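Local coordinates for protein myosin-17 (Arabidopsis thaliana, PDB 7KFL) that probably recognises cargo through its globular tail, the cargo-binding domain of a plant class XI myosin motor that moves along actin, at residues 299-311 and 326-339. Numbering follows the deposited sequence.
Sequences LRHIRQAVGFLVI and LCPVLSIQQLYRIS
Gln-304 of helix 300-309 and Val-329, in the loop before helix 332-339, make the polar bond of this contact within the DIL domain, in the helical globular tail of this myosin. The two helices point the same general way, their axes 38° apart and 11.4 Å at closest approach, and loop 327-331 runs beside helix 300-309, with Cys-327 near Gln-304 and Val-329 near His-301. The extended Gln-304 side chain crosses Val-329 at about a right angle, and its OE1 accepts the backbone N-H of Val-329 at 3.0 Å, in the carbonyl plane and on a lone pair. Pro-328 CD presses on the same amide oxygen. An alanine in place of Gln-304 would take the amide away from Pro-328 CD and probably leave the Val-329 N-H without its acceptor, the loop less firmly held at that point.

Val-329 is forked between three partners. With CG1 anti to the backbone N (chi1 162°), that methyl sits over the centre of one face of the His-301 imidazole, a CH-pi contact 3.4 Å from the ring centroid to CG1. The other methyl, CG2, lies against Gln-304 NE2 and the NH1 end of Arg-300.

Further along, the contact turns apolar. Ala-305 CB touches both Leu-330 CD2 and Ile-338 CD1, while its side chain also meets Leu-258 of helix 236-260. Phe-308 carries its ring across to the second helix, with Cys-327 SG packed on its CB at 3.8 Å. The Phe-308 and Ile-338 side chains slide past each other in opposite directions, Ile-338 CG2 coming obliquely to CD2 of the ring at 3.5 Å. Beside it, the Ser-339 hydroxyl donates to Leu-335 O of its own helix, and the same OG lies 3.5 Å from Phe-308 CZ.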
ATOM      1  N   LEU A 299      11.868   5.436  -1.093  1.00 56.43           N
ATOM      2  CA  LEU A 299      12.325   6.449  -2.087  1.00 56.65           C
ATOM      3  C   LEU A 299      13.861   6.495  -2.148  1.00 57.79           C
ATOM      4  O   LEU A 299      14.388   7.415  -2.810  1.00 57.68           O
ATOM      5  CB  LEU A 299      11.766   7.824  -1.701  1.00 56.09           C
ATOM      6  CG  LEU A 299      10.246   7.972  -1.735  1.00 55.16           C
ATOM      7  CD1 LEU A 299       9.832   9.333  -1.203  1.00 55.17           C
ATOM      8  CD2 LEU A 299       9.701   7.774  -3.140  1.00 54.89           C
ATOM      9  N   ARG A 300      14.554   5.553  -1.495  1.00 59.01           N
ATOM     10  CA  ARG A 300      16.038   5.549  -1.351  1.00 60.89           C
ATOM     11  C   ARG A 300      16.713   5.629  -2.730  1.00 59.76           C
ATOM     12  O   ARG A 300      17.778   6.266  -2.809  1.00 58.52           O
ATOM     13  CB  ARG A 300      16.513   4.331  -0.548  1.00 63.41           C
ATOM     14  CG  ARG A 300      16.149   2.980  -1.147  1.00 65.80           C
ATOM     15  CD  ARG A 300      16.367   1.846  -0.159  1.00 68.82           C
ATOM     16  NE  ARG A 300      15.791   0.586  -0.628  1.00 70.92           N
ATOM     17  CZ  ARG A 300      16.449  -0.566  -0.780  1.00 72.51           C
ATOM     18  NH1 ARG A 300      17.737  -0.663  -0.488  1.00 73.23           N
ATOM     19  NH2 ARG A 300      15.801  -1.633  -1.217  1.00 72.95           N
ATOM     20  N   HIS A 301      16.125   5.022  -3.771  1.00 59.10           N
ATOM     21  CA  HIS A 301      16.634   5.067  -5.172  1.00 58.58           C
ATOM     22  C   HIS A 301      16.570   6.503  -5.705  1.00 57.68           C
ATOM     23  O   HIS A 301      17.633   7.056  -6.044  1.00 58.86           O
ATOM     24  CB  HIS A 301      15.845   4.140  -6.107  1.00 58.84           C
ATOM     25  CG  HIS A 301      16.062   2.680  -5.884  1.00 59.18           C
ATOM     26  ND1 HIS A 301      16.968   1.950  -6.629  1.00 59.68           N
ATOM     27  CD2 HIS A 301      15.474   1.807  -5.037  1.00 58.93           C
ATOM     28  CE1 HIS A 301      16.942   0.692  -6.238  1.00 60.12           C
ATOM     29  NE2 HIS A 301      16.035   0.579  -5.260  1.00 59.81           N
ATOM     30  N   ILE A 302      15.363   7.068  -5.799  1.00 56.62           N
ATOM     31  CA  ILE A 302      15.123   8.419  -6.393  1.00 55.89           C
ATOM     32  C   ILE A 302      15.887   9.468  -5.575  1.00 55.92           C
ATOM     33  O   ILE A 302      16.484  10.363  -6.195  1.00 56.02           O
ATOM     34  CB  ILE A 302      13.617   8.745  -6.523  1.00 54.54           C
ATOM     35  CG1 ILE A 302      13.381  10.090  -7.220  1.00 54.03           C
ATOM     36  CG2 ILE A 302      12.904   8.697  -5.180  1.00 54.26           C
ATOM     37  CD1 ILE A 302      13.977  10.193  -8.606  1.00 54.12           C
ATOM     38  N   ARG A 303      15.887   9.348  -4.242  1.00 56.57           N
ATOM     39  CA  ARG A 303      16.598  10.274  -3.318  1.00 57.45           C
ATOM     40  C   ARG A 303      18.085  10.335  -3.694  1.00 57.61           C
ATOM     41  O   ARG A 303      18.603  11.458  -3.878  1.00 57.11           O
ATOM     42  CB  ARG A 303      16.418   9.828  -1.862  1.00 57.81           C
ATOM     43  CG  ARG A 303      15.046  10.147  -1.285  1.00 57.89           C
ATOM     44  CD  ARG A 303      14.728   9.331  -0.046  1.00 58.18           C
ATOM     45  NE  ARG A 303      15.720   9.513   1.005  1.00 59.06           N
ATOM     46  CZ  ARG A 303      15.827   8.755   2.094  1.00 59.32           C
ATOM     47  NH1 ARG A 303      14.998   7.743   2.298  1.00 58.87           N
ATOM     48  NH2 ARG A 303      16.772   9.016   2.980  1.00 60.46           N
ATOM     49  N   GLN A 304      18.728   9.171  -3.817  1.00 58.00           N
ATOM     50  CA  GLN A 304      20.179   9.028  -4.114  1.00 59.32           C
ATOM     51  C   GLN A 304      20.466   9.511  -5.542  1.00 59.63           C
ATOM     52  O   GLN A 304      21.456  10.246  -5.720  1.00 60.54           O
ATOM     53  CB  GLN A 304      20.623   7.578  -3.903  1.00 59.96           C
ATOM     54  CG  GLN A 304      20.757   7.206  -2.432  1.00 60.85           C
ATOM     55  CD  GLN A 304      21.025   5.737  -2.210  1.00 61.60           C
ATOM     56  OE1 GLN A 304      21.618   5.057  -3.044  1.00 62.23           O
ATOM     57  NE2 GLN A 304      20.597   5.233  -1.063  1.00 62.13           N
ATOM     58  N   ALA A 305      19.631   9.115  -6.509  1.00 59.59           N
ATOM     59  CA  ALA A 305      19.712   9.522  -7.934  1.00 59.91           C
ATOM     60  C   ALA A 305      19.627  11.049  -8.048  1.00 60.53           C
ATOM     61  O   ALA A 305      20.431  11.633  -8.794  1.00 61.57           O
ATOM     62  CB  ALA A 305      18.617   8.856  -8.726  1.00 59.67           C
ATOM     63  N   VAL A 306      18.676  11.665  -7.341  1.00 61.09           N
ATOM     64  CA  VAL A 306      18.510  13.148  -7.262  1.00 61.91           C
ATOM     65  C   VAL A 306      19.736  13.744  -6.559  1.00 62.71           C
ATOM     66  O   VAL A 306      20.222  14.797  -7.013  1.00 62.48           O
ATOM     67  CB  VAL A 306      17.195  13.525  -6.554  1.00 61.51           C
ATOM     68  CG1 VAL A 306      17.180  14.968  -6.076  1.00 62.39           C
ATOM     69  CG2 VAL A 306      15.999  13.252  -7.447  1.00 61.31           C
ATOM     70  N   GLY A 307      20.209  13.090  -5.492  1.00 63.84           N
ATOM     71  CA  GLY A 307      21.445  13.453  -4.774  1.00 65.05           C
ATOM     72  C   GLY A 307      22.631  13.557  -5.720  1.00 66.40           C
ATOM     73  O   GLY A 307      23.454  14.479  -5.537  1.00 67.10           O
ATOM     74  N   PHE A 308      22.715  12.651  -6.699  1.00 66.73           N
ATOM     75  CA  PHE A 308      23.762  12.635  -7.754  1.00 67.72           C
ATOM     76  C   PHE A 308      23.568  13.835  -8.688  1.00 67.53           C
ATOM     77  O   PHE A 308      24.534  14.590  -8.878  1.00 68.80           O
ATOM     78  CB  PHE A 308      23.745  11.316  -8.533  1.00 68.61           C
ATOM     79  CG  PHE A 308      24.716  11.262  -9.686  1.00 69.72           C
ATOM     80  CD1 PHE A 308      26.061  10.999  -9.469  1.00 70.77           C
ATOM     81  CD2 PHE A 308      24.288  11.482 -10.987  1.00 70.00           C
ATOM     82  CE1 PHE A 308      26.954  10.953 -10.530  1.00 71.23           C
ATOM     83  CE2 PHE A 308      25.183  11.439 -12.046  1.00 70.39           C
ATOM     84  CZ  PHE A 308      26.514  11.174 -11.815  1.00 71.07           C
ATOM     85  N   LEU A 309      22.359  14.008  -9.237  1.00 66.54           N
ATOM     86  CA  LEU A 309      22.038  15.030 -10.276  1.00 66.07           C
ATOM     87  C   LEU A 309      22.394  16.444  -9.792  1.00 67.11           C
ATOM     88  O   LEU A 309      22.751  17.273 -10.652  1.00 67.28           O
ATOM     89  CB  LEU A 309      20.551  14.947 -10.641  1.00 64.56           C
ATOM     90  CG  LEU A 309      20.134  13.759 -11.509  1.00 63.70           C
ATOM     91  CD1 LEU A 309      18.622  13.710 -11.656  1.00 63.15           C
ATOM     92  CD2 LEU A 309      20.791  13.808 -12.880  1.00 63.54           C
ATOM     93  N   VAL A 310      22.294  16.717  -8.485  1.00 68.54           N
ATOM     94  CA  VAL A 310      22.448  18.087  -7.903  1.00 70.47           C
ATOM     95  C   VAL A 310      23.855  18.284  -7.319  1.00 73.19           C
ATOM     96  O   VAL A 310      24.159  19.434  -6.948  1.00 74.08           O
ATOM     97  CB  VAL A 310      21.374  18.391  -6.837  1.00 69.68           C
ATOM     98  CG1 VAL A 310      19.966  18.233  -7.393  1.00 69.34           C
ATOM     99  CG2 VAL A 310      21.557  17.562  -5.571  1.00 69.22           C
ATOM    100  N   ILE A 311      24.672  17.229  -7.211  1.00 75.87           N
ATOM    101  CA  ILE A 311      26.022  17.315  -6.573  1.00 78.90           C
ATOM    102  C   ILE A 311      26.904  18.220  -7.441  1.00 81.64           C
ATOM    103  O   ILE A 311      26.810  18.126  -8.682  1.00 81.91           O
ATOM    104  CB  ILE A 311      26.654  15.925  -6.340  1.00 79.83           C
ATOM    105  CG1 ILE A 311      27.660  15.951  -5.185  1.00 81.21           C
ATOM    106  CG2 ILE A 311      27.287  15.372  -7.610  1.00 79.95           C
ATOM    107  CD1 ILE A 311      27.030  16.045  -3.813  1.00 81.56           C
ATOM    108  N   LEU A 326      27.463   8.240  -2.084  1.00 81.31           N
ATOM    109  CA  LEU A 326      26.344   9.017  -2.689  1.00 79.04           C
ATOM    110  C   LEU A 326      25.170   8.102  -3.061  1.00 76.18           C
ATOM    111  O   LEU A 326      24.041   8.414  -2.637  1.00 76.84           O
ATOM    112  CB  LEU A 326      26.855   9.778  -3.917  1.00 80.05           C
ATOM    113  CG  LEU A 326      27.464  11.151  -3.635  1.00 81.10           C
ATOM    114  CD1 LEU A 326      28.208  11.675  -4.855  1.00 81.54           C
ATOM    115  CD2 LEU A 326      26.399  12.147  -3.197  1.00 80.64           C
ATOM    116  N   CYS A 327      25.412   7.038  -3.837  1.00 73.42           N
ATOM    117  CA  CYS A 327      24.356   6.186  -4.453  1.00 70.67           C
ATOM    118  C   CYS A 327      24.605   4.702  -4.178  1.00 69.82           C
ATOM    119  O   CYS A 327      24.664   3.903  -5.110  1.00 70.28           O
ATOM    120  CB  CYS A 327      24.285   6.433  -5.956  1.00 70.17           C
ATOM    121  SG  CYS A 327      24.107   8.182  -6.393  1.00 69.29           S
ATOM    122  N   PRO A 328      24.710   4.273  -2.897  1.00 68.82           N
ATOM    123  CA  PRO A 328      25.005   2.875  -2.570  1.00 68.51           C
ATOM    124  C   PRO A 328      23.932   1.851  -2.978  1.00 67.36           C
ATOM    125  O   PRO A 328      24.256   0.681  -3.029  1.00 67.18           O
ATOM    126  CB  PRO A 328      25.159   2.888  -1.039  1.00 69.01           C
ATOM    127  CG  PRO A 328      24.363   4.093  -0.591  1.00 68.51           C
ATOM    128  CD  PRO A 328      24.565   5.108  -1.694  1.00 68.65           C
ATOM    129  N   VAL A 329      22.701   2.298  -3.254  1.00 66.60           N
ATOM    130  CA  VAL A 329      21.548   1.423  -3.626  1.00 66.41           C
ATOM    131  C   VAL A 329      21.486   1.267  -5.153  1.00 66.14           C
ATOM    132  O   VAL A 329      20.940   0.243  -5.610  1.00 66.93           O
ATOM    133  CB  VAL A 329      20.227   1.967  -3.045  1.00 66.27           C
ATOM    134  CG1 VAL A 329      19.000   1.379  -3.729  1.00 65.79           C
ATOM    135  CG2 VAL A 329      20.153   1.745  -1.542  1.00 66.48           C
ATOM    136  N   LEU A 330      22.016   2.232  -5.910  1.00 66.13           N
ATOM    137  CA  LEU A 330      21.982   2.223  -7.400  1.00 65.95           C
ATOM    138  C   LEU A 330      22.991   1.203  -7.936  1.00 66.29           C
ATOM    139  O   LEU A 330      24.105   1.123  -7.386  1.00 67.74           O
ATOM    140  CB  LEU A 330      22.286   3.623  -7.946  1.00 65.99           C
ATOM    141  CG  LEU A 330      21.069   4.512  -8.192  1.00 65.85           C
ATOM    142  CD1 LEU A 330      20.400   4.898  -6.881  1.00 65.93           C
ATOM    143  CD2 LEU A 330      21.457   5.754  -8.978  1.00 65.85           C
ATOM    144  N   SER A 331      22.602   0.463  -8.980  1.00 65.30           N
ATOM    145  CA  SER A 331      23.471  -0.477  -9.735  1.00 65.28           C
ATOM    146  C   SER A 331      24.393   0.316 -10.669  1.00 66.16           C
ATOM    147  O   SER A 331      24.094   1.500 -10.941  1.00 65.75           O
ATOM    148  CB  SER A 331      22.648  -1.470 -10.510  1.00 64.77           C
ATOM    149  OG  SER A 331      22.064  -0.858 -11.649  1.00 63.16           O
ATOM    150  N   ILE A 332      25.460  -0.324 -11.155  1.00 66.67           N
ATOM    151  CA  ILE A 332      26.433   0.274 -12.117  1.00 66.69           C
ATOM    152  C   ILE A 332      25.688   0.635 -13.409  1.00 64.87           C
ATOM    153  O   ILE A 332      25.939   1.733 -13.936  1.00 64.61           O
ATOM    154  CB  ILE A 332      27.620  -0.677 -12.376  1.00 68.48           C
ATOM    155  CG1 ILE A 332      28.480  -0.882 -11.123  1.00 69.50           C
ATOM    156  CG2 ILE A 332      28.453  -0.197 -13.557  1.00 69.08           C
ATOM    157  CD1 ILE A 332      29.223   0.356 -10.656  1.00 69.44           C
ATOM    158  N   GLN A 333      24.809  -0.249 -13.891  1.00 63.90           N
ATOM    159  CA  GLN A 333      24.076  -0.068 -15.176  1.00 63.79           C
ATOM    160  C   GLN A 333      23.163   1.164 -15.077  1.00 62.93           C
ATOM    161  O   GLN A 333      22.979   1.841 -16.110  1.00 62.86           O
ATOM    162  CB  GLN A 333      23.266  -1.316 -15.550  1.00 63.84           C
ATOM    163  CG  GLN A 333      23.297  -1.629 -17.042  1.00 64.57           C
ATOM    164  CD  GLN A 333      21.935  -1.904 -17.636  1.00 64.10           C
ATOM    165  OE1 GLN A 333      21.243  -2.844 -17.250  1.00 63.55           O
ATOM    166  NE2 GLN A 333      21.545  -1.090 -18.607  1.00 63.64           N
ATOM    167  N   GLN A 334      22.621   1.439 -13.884  1.00 61.61           N
ATOM    168  CA  GLN A 334      21.753   2.616 -13.604  1.00 60.56           C
ATOM    169  C   GLN A 334      22.602   3.891 -13.631  1.00 60.89           C
ATOM    170  O   GLN A 334      22.233   4.825 -14.372  1.00 60.70           O
ATOM    171  CB  GLN A 334      21.050   2.467 -12.252  1.00 59.96           C
ATOM    172  CG  GLN A 334      19.916   1.452 -12.259  1.00 59.21           C
ATOM    173  CD  GLN A 334      19.483   1.051 -10.869  1.00 58.51           C
ATOM    174  OE1 GLN A 334      20.131   1.380  -9.877  1.00 58.20           O
ATOM    175  NE2 GLN A 334      18.380   0.324 -10.787  1.00 57.68           N
ATOM    176  N   LEU A 335      23.687   3.923 -12.847  1.00 61.28           N
ATOM    177  CA  LEU A 335      24.625   5.075 -12.747  1.00 60.70           C
ATOM    178  C   LEU A 335      25.123   5.459 -14.143  1.00 60.60           C
ATOM    179  O   LEU A 335      25.120   6.664 -14.453  1.00 61.18           O
ATOM    180  CB  LEU A 335      25.803   4.706 -11.840  1.00 61.14           C
ATOM    181  CG  LEU A 335      25.489   4.625 -10.348  1.00 61.47           C
ATOM    182  CD1 LEU A 335      26.663   4.034  -9.584  1.00 62.31           C
ATOM    183  CD2 LEU A 335      25.127   5.993  -9.788  1.00 61.20           C
ATOM    184  N   TYR A 336      25.540   4.474 -14.942  1.00 61.14           N
ATOM    185  CA  TYR A 336      26.105   4.671 -16.304  1.00 62.06           C
ATOM    186  C   TYR A 336      25.106   5.455 -17.162  1.00 61.38           C
ATOM    187  O   TYR A 336      25.507   6.478 -17.745  1.00 61.91           O
ATOM    188  CB  TYR A 336      26.473   3.330 -16.947  1.00 63.06           C
ATOM    189  CG  TYR A 336      26.947   3.440 -18.374  1.00 64.35           C
ATOM    190  CD1 TYR A 336      28.252   3.799 -18.670  1.00 65.26           C
ATOM    191  CD2 TYR A 336      26.085   3.202 -19.434  1.00 64.90           C
ATOM    192  CE1 TYR A 336      28.692   3.911 -19.979  1.00 66.43           C
ATOM    193  CE2 TYR A 336      26.507   3.310 -20.749  1.00 65.57           C
ATOM    194  CZ  TYR A 336      27.817   3.665 -21.024  1.00 66.77           C
ATOM    195  OH  TYR A 336      28.239   3.772 -22.318  1.00 68.25           O
ATOM    196  N   ARG A 337      23.854   4.993 -17.227  1.00 60.96           N
ATOM    197  CA  ARG A 337      22.757   5.648 -17.991  1.00 60.90           C
ATOM    198  C   ARG A 337      22.622   7.104 -17.526  1.00 61.69           C
ATOM    199  O   ARG A 337      22.672   8.006 -18.384  1.00 61.76           O
ATOM    200  CB  ARG A 337      21.443   4.876 -17.814  1.00 60.00           C
ATOM    201  CG  ARG A 337      20.215   5.564 -18.396  1.00 59.26           C
ATOM    202  CD  ARG A 337      20.349   5.868 -19.876  1.00 58.78           C
ATOM    203  NE  ARG A 337      20.491   4.652 -20.666  1.00 59.23           N
ATOM    204  CZ  ARG A 337      19.490   3.959 -21.207  1.00 59.29           C
ATOM    205  NH1 ARG A 337      18.233   4.343 -21.050  1.00 59.35           N
ATOM    206  NH2 ARG A 337      19.753   2.867 -21.904  1.00 59.61           N
ATOM    207  N   ILE A 338      22.475   7.316 -16.215  1.00 62.29           N
ATOM    208  CA  ILE A 338      22.313   8.662 -15.587  1.00 62.36           C
ATOM    209  C   ILE A 338      23.539   9.517 -15.936  1.00 62.56           C
ATOM    210  O   ILE A 338      23.345  10.674 -16.347  1.00 64.57           O
ATOM    211  CB  ILE A 338      22.088   8.543 -14.062  1.00 63.24           C
ATOM    212  CG1 ILE A 338      20.740   7.890 -13.745  1.00 63.63           C
ATOM    213  CG2 ILE A 338      22.220   9.897 -13.379  1.00 63.44           C
ATOM    214  CD1 ILE A 338      20.583   7.458 -12.302  1.00 64.04           C
ATOM    215  N   SER A 339      24.745   8.958 -15.793  1.00 62.21           N
ATOM    216  CA  SER A 339      26.048   9.641 -16.016  1.00 62.21           C
ATOM    217  C   SER A 339      26.218  10.045 -17.487  1.00 62.20           C
ATOM    218  O   SER A 339      26.718  11.157 -17.734  1.00 62.71           O
ATOM    219  CB  SER A 339      27.195   8.772 -15.557  1.00 62.70           C
ATOM    220  OG  SER A 339      27.157   8.587 -14.149  1.00 62.48           O
TER